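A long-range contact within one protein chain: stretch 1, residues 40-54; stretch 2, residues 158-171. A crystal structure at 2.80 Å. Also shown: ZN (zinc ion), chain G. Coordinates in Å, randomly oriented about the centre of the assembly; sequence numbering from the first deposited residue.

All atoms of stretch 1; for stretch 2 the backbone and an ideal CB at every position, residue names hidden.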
# COMPACT_ATOMS: atom_id res chain seq x y z
N GLY B 40 10.59 12.56 -4.84
CA GLY B 40 10.66 12.00 -3.51
C GLY B 40 10.04 10.62 -3.49
O GLY B 40 9.87 9.99 -4.54
N SER B 41 9.69 10.14 -2.30
CA SER B 41 9.06 8.84 -2.17
C SER B 41 7.62 8.89 -2.69
O SER B 41 7.02 7.85 -2.95
CB SER B 41 9.08 8.38 -0.71
OG SER B 41 8.34 9.27 0.12
N ARG B 42 7.09 10.10 -2.84
CA ARG B 42 5.72 10.28 -3.31
C ARG B 42 5.62 9.98 -4.80
O ARG B 42 4.52 9.80 -5.33
CB ARG B 42 5.23 11.70 -3.02
CG ARG B 42 5.56 12.70 -4.11
CD ARG B 42 4.97 14.07 -3.83
NE ARG B 42 4.76 14.79 -5.08
CZ ARG B 42 3.58 14.93 -5.66
NH1 ARG B 42 2.50 14.40 -5.10
NH2 ARG B 42 3.47 15.60 -6.81
N ASN B 43 6.76 9.94 -5.47
CA ASN B 43 6.80 9.62 -6.89
C ASN B 43 7.13 8.15 -7.13
O ASN B 43 7.42 7.74 -8.25
CB ASN B 43 7.82 10.51 -7.61
CG ASN B 43 7.58 11.98 -7.37
OD1 ASN B 43 8.18 12.58 -6.48
ND2 ASN B 43 6.69 12.57 -8.16
N GLU B 44 7.10 7.37 -6.06
CA GLU B 44 7.38 5.94 -6.14
C GLU B 44 6.09 5.13 -6.15
O GLU B 44 4.99 5.67 -6.02
CB GLU B 44 8.27 5.48 -4.99
CG GLU B 44 9.59 6.23 -4.88
CD GLU B 44 10.35 5.85 -3.63
OE1 GLU B 44 9.77 5.15 -2.77
OE2 GLU B 44 11.53 6.25 -3.51
N VAL B 45 6.24 3.81 -6.30
CA VAL B 45 5.11 2.89 -6.30
C VAL B 45 5.48 1.66 -5.47
O VAL B 45 6.61 1.18 -5.55
CB VAL B 45 4.73 2.46 -7.73
CG1 VAL B 45 3.61 1.44 -7.70
CG2 VAL B 45 4.32 3.66 -8.56
N MSE B 46 4.54 1.16 -4.67
CA MSE B 46 4.82 0.02 -3.80
C MSE B 46 5.20 -1.21 -4.62
O MSE B 46 4.49 -1.61 -5.54
CB MSE B 46 3.63 -0.29 -2.90
CG MSE B 46 3.98 -1.20 -1.73
SE MSE B 46 2.60 -1.28 -0.36
CE MSE B 46 1.15 -2.02 -1.44
N GLY B 47 6.34 -1.80 -4.27
CA GLY B 47 6.94 -2.84 -5.08
C GLY B 47 8.26 -2.33 -5.62
O GLY B 47 9.20 -3.09 -5.85
N LYS B 48 8.32 -1.01 -5.82
CA LYS B 48 9.53 -0.34 -6.30
C LYS B 48 9.79 0.93 -5.49
O LYS B 48 10.10 1.98 -6.06
CB LYS B 48 9.39 -0.00 -7.79
CG LYS B 48 9.20 -1.20 -8.70
CD LYS B 48 10.41 -2.12 -8.65
CE LYS B 48 10.24 -3.31 -9.58
NZ LYS B 48 11.35 -4.28 -9.43
N SER B 49 9.67 0.82 -4.17
CA SER B 49 9.83 1.98 -3.29
C SER B 49 11.26 2.12 -2.78
O SER B 49 12.04 1.18 -2.81
CB SER B 49 8.88 1.87 -2.10
OG SER B 49 9.30 0.85 -1.21
N GLY B 50 11.59 3.32 -2.30
CA GLY B 50 12.91 3.62 -1.79
C GLY B 50 13.92 3.93 -2.88
O GLY B 50 15.11 4.13 -2.60
N ILE B 51 13.46 3.99 -4.13
CA ILE B 51 14.34 4.22 -5.27
C ILE B 51 14.85 5.66 -5.30
O ILE B 51 16.02 5.90 -5.59
CB ILE B 51 13.64 3.90 -6.60
CG1 ILE B 51 13.33 2.40 -6.69
CG2 ILE B 51 14.49 4.31 -7.79
CD1 ILE B 51 12.81 1.96 -8.04
N ALA B 52 13.97 6.60 -4.98
CA ALA B 52 14.35 8.01 -4.93
C ALA B 52 15.50 8.22 -3.95
O ALA B 52 16.40 9.02 -4.20
CB ALA B 52 13.15 8.86 -4.54
N HIS B 53 15.46 7.48 -2.85
CA HIS B 53 16.50 7.53 -1.83
C HIS B 53 17.79 6.85 -2.28
O HIS B 53 18.89 7.31 -1.97
CB HIS B 53 16.00 6.89 -0.54
CG HIS B 53 17.01 6.84 0.56
ND1 HIS B 53 17.76 5.72 0.83
CD2 HIS B 53 17.40 7.78 1.46
CE1 HIS B 53 18.57 5.96 1.85
NE2 HIS B 53 18.37 7.20 2.25
N MSE B 54 17.66 5.75 -3.02
CA MSE B 54 18.82 5.04 -3.55
C MSE B 54 19.63 5.94 -4.48
O MSE B 54 20.86 5.94 -4.44
CB MSE B 54 18.39 3.76 -4.29
CG MSE B 54 19.51 3.05 -5.06
SE MSE B 54 20.85 2.15 -3.94
CE MSE B 54 21.87 1.27 -5.35
N UNK B 158 -2.21 6.57 -0.87
CA UNK B 158 -1.21 7.55 -1.29
C UNK B 158 0.20 7.05 -0.97
O UNK B 158 0.39 6.34 0.02
CB UNK B 158 -1.46 8.90 -0.61
N UNK B 159 1.19 7.40 -1.81
CA UNK B 159 2.58 6.99 -1.60
C UNK B 159 3.17 7.36 -0.23
O UNK B 159 4.24 6.86 0.11
CB UNK B 159 3.45 7.61 -2.69
N UNK B 160 2.48 8.19 0.54
CA UNK B 160 2.91 8.48 1.91
C UNK B 160 2.66 7.27 2.81
O UNK B 160 2.90 7.32 4.01
CB UNK B 160 2.18 9.71 2.46
N UNK B 161 2.16 6.19 2.20
CA UNK B 161 1.98 4.91 2.88
C UNK B 161 3.31 4.38 3.41
O UNK B 161 3.35 3.60 4.36
CB UNK B 161 1.35 3.89 1.93
N UNK B 162 4.40 4.81 2.78
CA UNK B 162 5.74 4.43 3.22
C UNK B 162 6.68 5.63 3.27
O UNK B 162 6.52 6.60 2.52
CB UNK B 162 6.31 3.36 2.29
N UNK B 163 7.66 5.56 4.17
CA UNK B 163 8.69 6.58 4.28
C UNK B 163 9.76 6.34 3.21
O UNK B 163 9.83 5.23 2.66
CB UNK B 163 9.31 6.58 5.68
N UNK B 164 10.57 7.36 2.89
CA UNK B 164 11.53 7.24 1.78
C UNK B 164 12.53 6.07 1.84
O UNK B 164 13.21 5.82 0.85
CB UNK B 164 12.33 8.54 1.70
N UNK B 165 12.62 5.36 2.97
CA UNK B 165 13.51 4.21 3.06
C UNK B 165 12.97 3.04 2.24
O UNK B 165 13.73 2.22 1.73
CB UNK B 165 13.70 3.79 4.52
N UNK B 166 11.65 2.97 2.11
CA UNK B 166 11.01 1.91 1.35
C UNK B 166 10.91 0.59 2.08
O UNK B 166 11.39 0.45 3.21
CB UNK B 166 11.77 1.70 0.04
N UNK B 167 10.29 -0.39 1.44
CA UNK B 167 10.17 -1.73 2.01
C UNK B 167 11.40 -2.57 1.68
O UNK B 167 12.00 -2.40 0.62
CB UNK B 167 8.91 -2.42 1.50
N UNK B 168 11.77 -3.46 2.60
CA UNK B 168 12.99 -4.25 2.43
C UNK B 168 12.95 -5.08 1.15
O UNK B 168 13.92 -5.10 0.40
CB UNK B 168 13.20 -5.17 3.64
N UNK B 169 11.83 -5.75 0.90
CA UNK B 169 11.71 -6.59 -0.29
C UNK B 169 11.71 -5.76 -1.57
O UNK B 169 12.10 -6.25 -2.63
CB UNK B 169 10.43 -7.43 -0.22
N UNK B 170 11.28 -4.51 -1.47
CA UNK B 170 11.38 -3.60 -2.61
C UNK B 170 12.85 -3.36 -2.91
O UNK B 170 13.30 -3.56 -4.04
CB UNK B 170 10.66 -2.28 -2.34
N UNK B 171 13.58 -2.94 -1.88
CA UNK B 171 15.02 -2.74 -1.96
C UNK B 171 15.72 -3.98 -2.51
O UNK B 171 16.60 -3.89 -3.36
CB UNK B 171 15.58 -2.38 -0.58
ZN ZN G . 20.37 7.57 3.53

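At position 158 an ideal CB has nothing of stretch 1 within 5.5 Å, so the contact hardly restricts the choice. The residue is His158, whose ND1 accepts a hydrogen bond from the backbone N of position 160 (3.1 Å). Position 159 is more telling: its CB points toward stretch 1 and would lie 3.6 Å from both Arg42 CA and Ser41 O, and phi is -54°. A small or compact side chain suits, proline included. Pro159 packs its ring against the backbone there, with CG 3.3 Å from Arg42 O.

At 160 the CB points away, so only a long side chain could reach back. Tyr160 does so, bringing CE1 to 3.7 Å from Arg42 CB. Position 161 points toward stretch 1 but has no near neighbour at CB; a medium or large side chain could approach the selenium of Met46. In His161, CD2 lies 3.9 Å from Met46 SE.

Position 162 points toward stretch 1 across a wide gap, the nearest atom of stretch 1 to its ideal CB being Ser49 OG at 5.2 Å. Beyond lie the side chain of Met46, the CB of Ser49 and the carboxylate of Glu44, so a long side chain suits, preferably one combining apolar surface with a donor. Trp162 meets these conditions. Its NE1 donates to Glu44 OE1 (3.0 Å), which also accepts from Gly50 N (2.6 Å), tying the indole to the loop. Ser49 CB sits over one face of the five-membered ring, 3.7 Å from its centroid, while CZ3 packs 3.8 Å from Met46 CB.

Position 163 points away and could hold many residues; Thr163 begins a type I turn that ends at 166. At 164, phi of -56° permits proline, and the sideways CB would lie 4.0 Å from Ser41 CB, favouring a compact apolar group. Pro164 also offers its carbonyl: O is 3.4 Å from Gly50 CA in a CA-H...O contact. Position 165 points away, leaving latitude; Ile165 extends CD1 to 4.3 Å from His53 CE1.

At 166 the choice narrows sharply. Phi is +79°, and a CB would clash with Gly50 N and Ser49 OG, each at 2.9 Å. Glycine is strongly indicated, and Gly166 is found.

Position 167 points sideways, and several large apolar side chains could reach Met46. Phe167 places CE2 3.9 Å from Met46 SE, while its backbone N, at the N-cap of the following helix, donates to Ser49 OG (3.1 Å). Positions 168 and 169 make no contact; they are Met168, a selenomethionine, and Asp169.

Position 170 points toward a cluster of donors: the backbone N atoms of Gly47 and Ser49, and Ser49 OG. A short acceptor, such as aspartate or asparagine, would suit. Asp170 OD2 accepts from Gly47 N (2.8 Å), Ser49 N (3.0 Å) and Ser49 OG (2.7 Å), gathering the loop around one oxygen. Position 171 points sideways with its CB 5.5 Å from Ser49 O, a loose constraint filled by Ile171.

Stretch 2 158-171: HPYHWTPIGFMDDI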
# COMPACT_ATOMS: atom_id res chain seq x y z
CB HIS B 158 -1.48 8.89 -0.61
CG HIS B 158 -0.64 10.02 -1.12
ND1 HIS B 158 0.52 10.42 -0.50
CD2 HIS B 158 -0.79 10.83 -2.19
CE1 HIS B 158 1.05 11.42 -1.17
NE2 HIS B 158 0.27 11.70 -2.20
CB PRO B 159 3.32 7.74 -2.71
CG PRO B 159 2.33 7.81 -3.81
CD PRO B 159 0.99 8.00 -3.14
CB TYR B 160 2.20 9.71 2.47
CG TYR B 160 2.62 11.02 1.83
CD1 TYR B 160 3.74 11.10 1.03
CD2 TYR B 160 1.88 12.18 2.04
CE1 TYR B 160 4.12 12.29 0.44
CE2 TYR B 160 2.25 13.38 1.47
CZ TYR B 160 3.37 13.43 0.67
OH TYR B 160 3.74 14.62 0.09
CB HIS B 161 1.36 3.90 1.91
CG HIS B 161 1.05 2.57 2.53
ND1 HIS B 161 0.09 2.40 3.50
CD2 HIS B 161 1.57 1.34 2.29
CE1 HIS B 161 0.03 1.13 3.85
NE2 HIS B 161 0.92 0.46 3.13
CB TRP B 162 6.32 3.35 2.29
CG TRP B 162 6.48 3.80 0.86
CD1 TRP B 162 7.58 4.39 0.31
CD2 TRP B 162 5.51 3.69 -0.19
NE1 TRP B 162 7.36 4.66 -1.02
CE2 TRP B 162 6.10 4.23 -1.35
CE3 TRP B 162 4.21 3.18 -0.27
CZ2 TRP B 162 5.42 4.29 -2.57
CZ3 TRP B 162 3.55 3.23 -1.48
CH2 TRP B 162 4.15 3.78 -2.61
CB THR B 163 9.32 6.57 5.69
OG1 THR B 163 10.17 5.43 5.83
CG2 THR B 163 8.22 6.52 6.75
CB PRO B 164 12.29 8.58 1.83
CG PRO B 164 11.90 9.22 3.13
CD PRO B 164 10.53 8.73 3.41
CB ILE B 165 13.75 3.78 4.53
CG1 ILE B 165 14.82 2.68 4.61
CG2 ILE B 165 12.45 3.30 5.17
CD1 ILE B 165 16.18 3.10 4.09
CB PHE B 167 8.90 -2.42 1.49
CG PHE B 167 7.63 -1.78 1.97
CD1 PHE B 167 7.11 -2.10 3.21
CD2 PHE B 167 6.97 -0.85 1.18
CE1 PHE B 167 5.95 -1.51 3.66
CE2 PHE B 167 5.80 -0.26 1.63
CZ PHE B 167 5.29 -0.59 2.87
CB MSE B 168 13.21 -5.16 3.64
CG MSE B 168 14.41 -6.09 3.48
SE MSE B 168 16.13 -5.16 3.49
CE MSE B 168 16.41 -5.11 5.42
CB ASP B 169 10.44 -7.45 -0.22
CG ASP B 169 10.61 -8.67 0.66
OD1 ASP B 169 11.77 -9.09 0.89
OD2 ASP B 169 9.59 -9.21 1.13
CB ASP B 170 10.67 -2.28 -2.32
CG ASP B 170 9.18 -2.39 -2.48
OD1 ASP B 170 8.68 -3.53 -2.58
OD2 ASP B 170 8.49 -1.34 -2.49
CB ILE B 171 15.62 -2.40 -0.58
CG1 ILE B 171 15.02 -1.10 -0.03
CG2 ILE B 171 17.14 -2.30 -0.66
CD1 ILE B 171 15.50 -0.74 1.35
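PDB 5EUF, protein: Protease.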